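Local structure of dally-like protein (Drosophila melanogaster, 3ODN) at residues Leu147-Phe152 with Ile301-Gln305. The protein is probably a cell-surface heparan sulfate proteoglycan of the glypican family, here its alpha-helical core domain, and takes part in Hedgehog signaling. The protein carries 2 engineered substitutions. Sequence-based numbering, arbitrary orientation.
Sequences LYQKMF and IMNFQ
Helix 136-155 and helix 293-306 of the glypican alpha-helical core pack here through Met151 and Phe304, the segments 147-152 and 301-305 running in broadly the same direction with axes 11.4 Å apart and crossing at -38°. The contact is mainly apolar, with side chains meeting one another and some backbone atoms. With CG anti to the backbone nitrogen (chi1 -171°), the ring of Phe304 points at the other helix, where Met151, Tyr148 and Phe152 meet it. CB of Met151 lies over one face of that ring, displaced toward its rim, in a CH-pi contact 4.2 Å from the ring centroid. The thioether, farther along the same side chain, makes an oblique Met-aromatic contact, SD standing 5.0 Å from the centroid. A bend at the end of the methionine chain lays its methyl CE against the root of the ring, nearest Phe304 CD2 (3.6 Å), and against CG2 and the backbone O of Ile301. Tyr148 meets the phenylalanine rim to rim, its CD1 3.3 Å from Phe304 CE1, the ring planes inclined at 66° and neither lying over the other's face. At the far end of the phenylalanine ring, CZ abuts the backbone of Phe152, 3.7 Å from its CA. A leucine in place of Phe304 would probably leave Met151 without its aromatic face and open a gap beside Tyr148. Leu147 CD1 and Ile301 CD1 add a looser apolar touch, 4.2 Å apart. Around the pair, helix 163-176 packs on Tyr148, Pro178 touches both Tyr148 and Phe304, and helix 308-318 sets Ile311 against Phe304.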
ATOM      1  N   LEU A 147      24.949  -2.740  22.383  1.00 54.91           N
ATOM      2  CA  LEU A 147      25.423  -4.108  22.244  1.00 54.90           C
ATOM      3  C   LEU A 147      26.947  -4.168  22.306  1.00 61.11           C
ATOM      4  O   LEU A 147      27.487  -4.999  23.027  1.00 62.83           O
ATOM      5  CB  LEU A 147      24.864  -4.713  20.937  1.00 54.22           C
ATOM      6  CG  LEU A 147      25.179  -6.167  20.600  1.00 59.38           C
ATOM      7  CD1 LEU A 147      24.593  -7.125  21.617  1.00 59.22           C
ATOM      8  CD2 LEU A 147      24.676  -6.503  19.230  1.00 60.62           C
ATOM      9  N   TYR A 148      27.634  -3.238  21.626  1.00 58.45           N
ATOM     10  CA  TYR A 148      29.098  -3.116  21.622  1.00 60.15           C
ATOM     11  C   TYR A 148      29.688  -2.769  23.003  1.00 65.58           C
ATOM     12  O   TYR A 148      30.725  -3.323  23.379  1.00 66.29           O
ATOM     13  CB  TYR A 148      29.509  -2.069  20.565  1.00 61.80           C
ATOM     14  CG  TYR A 148      30.917  -1.526  20.666  1.00 63.92           C
ATOM     15  CD1 TYR A 148      32.022  -2.363  20.541  1.00 67.57           C
ATOM     16  CD2 TYR A 148      31.147  -0.161  20.807  1.00 64.99           C
ATOM     17  CE1 TYR A 148      33.321  -1.861  20.596  1.00 71.19           C
ATOM     18  CE2 TYR A 148      32.442   0.356  20.835  1.00 68.58           C
ATOM     19  CZ  TYR A 148      33.527  -0.499  20.741  1.00 78.48           C
ATOM     20  OH  TYR A 148      34.806   0.009  20.784  1.00 86.40           O
ATOM     21  N   GLN A 149      29.058  -1.817  23.723  1.00 62.77           N
ATOM     22  CA  GLN A 149      29.527  -1.366  25.033  1.00 64.65           C
ATOM     23  C   GLN A 149      29.430  -2.476  26.055  1.00 69.21           C
ATOM     24  O   GLN A 149      30.415  -2.727  26.763  1.00 71.20           O
ATOM     25  CB  GLN A 149      28.797  -0.097  25.493  1.00 65.88           C
ATOM     26  CG  GLN A 149      29.513   1.190  25.076  1.00 74.35           C
ATOM     27  CD  GLN A 149      28.773   2.393  25.580  1.00 86.48           C
ATOM     28  OE1 GLN A 149      28.832   2.743  26.763  1.00 84.57           O
ATOM     29  NE2 GLN A 149      28.034   3.038  24.705  1.00 74.66           N
ATOM     30  N   LYS A 150      28.279  -3.199  26.055  1.00 62.25           N
ATOM     31  CA  LYS A 150      28.012  -4.353  26.912  1.00 60.40           C
ATOM     32  C   LYS A 150      29.030  -5.450  26.635  1.00 64.10           C
ATOM     33  O   LYS A 150      29.597  -6.006  27.570  1.00 65.11           O
ATOM     34  CB  LYS A 150      26.600  -4.918  26.654  1.00 59.95           C
ATOM     35  CG  LYS A 150      25.446  -4.019  27.070  1.00 73.54           C
ATOM     36  CD  LYS A 150      25.284  -3.849  28.570  1.00 80.66           C
ATOM     37  CE  LYS A 150      23.937  -3.253  28.882  1.00 87.70           C
ATOM     38  NZ  LYS A 150      22.832  -4.187  28.536  1.00 92.69           N
ATOM     39  N   MET A 151      29.253  -5.754  25.351  1.00 59.44           N
ATOM     40  CA  MET A 151      30.169  -6.802  24.910  1.00 60.24           C
ATOM     41  C   MET A 151      31.635  -6.479  25.143  1.00 65.43           C
ATOM     42  O   MET A 151      32.401  -7.402  25.416  1.00 66.70           O
ATOM     43  CB  MET A 151      29.918  -7.174  23.449  1.00 62.27           C
ATOM     44  CG  MET A 151      28.708  -8.044  23.260  1.00 63.91           C
ATOM     45  SD  MET A 151      28.482  -8.484  21.538  1.00 68.03           S
ATOM     46  CE  MET A 151      29.840  -9.673  21.342  1.00 68.71           C
ATOM     47  N   PHE A 152      32.032  -5.187  25.040  1.00 62.18           N
ATOM     48  CA  PHE A 152      33.416  -4.797  25.288  1.00 64.77           C
ATOM     49  C   PHE A 152      33.717  -5.037  26.766  1.00 71.08           C
ATOM     50  O   PHE A 152      34.711  -5.696  27.085  1.00 72.72           O
ATOM     51  CB  PHE A 152      33.693  -3.334  24.876  1.00 67.53           C
ATOM     52  CG  PHE A 152      35.115  -2.888  25.152  1.00 72.69           C
ATOM     53  CD1 PHE A 152      35.439  -2.236  26.338  1.00 75.87           C
ATOM     54  CD2 PHE A 152      36.142  -3.189  24.263  1.00 78.17           C
ATOM     55  CE1 PHE A 152      36.763  -1.878  26.623  1.00 80.43           C
ATOM     56  CE2 PHE A 152      37.466  -2.818  24.544  1.00 84.70           C
ATOM     57  CZ  PHE A 152      37.766  -2.164  25.720  1.00 82.93           C
ATOM     58  N   ILE A 301      27.681 -10.547  16.452  1.00 70.05           N
ATOM     59  CA  ILE A 301      28.234 -10.926  17.742  1.00 71.32           C
ATOM     60  C   ILE A 301      29.538 -11.761  17.581  1.00 83.48           C
ATOM     61  O   ILE A 301      30.537 -11.458  18.240  1.00 83.60           O
ATOM     62  CB  ILE A 301      27.141 -11.593  18.628  1.00 72.20           C
ATOM     63  CG1 ILE A 301      26.178 -10.512  19.211  1.00 68.74           C
ATOM     64  CG2 ILE A 301      27.756 -12.470  19.738  1.00 74.79           C
ATOM     65  CD1 ILE A 301      24.844 -11.013  19.928  1.00 67.47           C
ATOM     66  N   MET A 302      29.527 -12.783  16.686  1.00 86.02           N
ATOM     67  CA  MET A 302      30.690 -13.646  16.397  1.00 90.38           C
ATOM     68  C   MET A 302      31.814 -12.833  15.762  1.00 94.76           C
ATOM     69  O   MET A 302      32.976 -13.120  16.016  1.00 96.07           O
ATOM     70  CB  MET A 302      30.304 -14.812  15.478  1.00 95.08           C
ATOM     71  CG  MET A 302      29.555 -15.922  16.186  1.00 99.43           C
ATOM     72  SD  MET A 302      29.379 -17.408  15.164  1.00108.00           S
ATOM     73  CE  MET A 302      27.988 -16.932  14.076  1.00101.12           C
ATOM     74  N   ASN A 303      31.461 -11.798  14.955  1.00 90.43           N
ATOM     75  CA  ASN A 303      32.407 -10.872  14.316  1.00 91.51           C
ATOM     76  C   ASN A 303      33.182 -10.111  15.381  1.00 93.27           C
ATOM     77  O   ASN A 303      34.360  -9.822  15.174  1.00 96.24           O
ATOM     78  CB  ASN A 303      31.684  -9.885  13.392  1.00 90.31           C
ATOM     79  CG  ASN A 303      31.327 -10.402  12.014  1.00110.07           C
ATOM     80  OD1 ASN A 303      31.444 -11.597  11.694  1.00103.53           O
ATOM     81  ND2 ASN A 303      30.842  -9.500  11.169  1.00 98.53           N
ATOM     82  N   PHE A 304      32.523  -9.806  16.526  1.00 85.20           N
ATOM     83  CA  PHE A 304      33.142  -9.146  17.683  1.00 83.64           C
ATOM     84  C   PHE A 304      34.031 -10.144  18.433  1.00 88.34           C
ATOM     85  O   PHE A 304      35.147  -9.788  18.800  1.00 89.10           O
ATOM     86  CB  PHE A 304      32.084  -8.555  18.640  1.00 80.99           C
ATOM     87  CG  PHE A 304      32.632  -7.676  19.744  1.00 82.25           C
ATOM     88  CD1 PHE A 304      32.617  -6.295  19.627  1.00 84.72           C
ATOM     89  CD2 PHE A 304      33.153  -8.232  20.912  1.00 84.90           C
ATOM     90  CE1 PHE A 304      33.131  -5.486  20.650  1.00 85.23           C
ATOM     91  CE2 PHE A 304      33.663  -7.422  21.928  1.00 86.63           C
ATOM     92  CZ  PHE A 304      33.639  -6.055  21.792  1.00 83.83           C
ATOM     93  N   GLN A 305      33.514 -11.365  18.703  1.00 84.73           N
ATOM     94  CA  GLN A 305      34.210 -12.436  19.428  1.00 87.24           C
ATOM     95  C   GLN A 305      35.504 -12.870  18.723  1.00 96.99           C
ATOM     96  O   GLN A 305      36.566 -12.887  19.355  1.00 98.43           O
ATOM     97  CB  GLN A 305      33.285 -13.648  19.649  1.00 87.81           C
ATOM     98  CG  GLN A 305      32.133 -13.406  20.623  1.00 99.03           C
ATOM     99  CD  GLN A 305      31.129 -14.542  20.637  1.00119.80           C
ATOM    100  OE1 GLN A 305      30.571 -14.952  19.601  1.00117.62           O
ATOM    101  NE2 GLN A 305      30.836 -15.039  21.828  1.00108.92           N
TER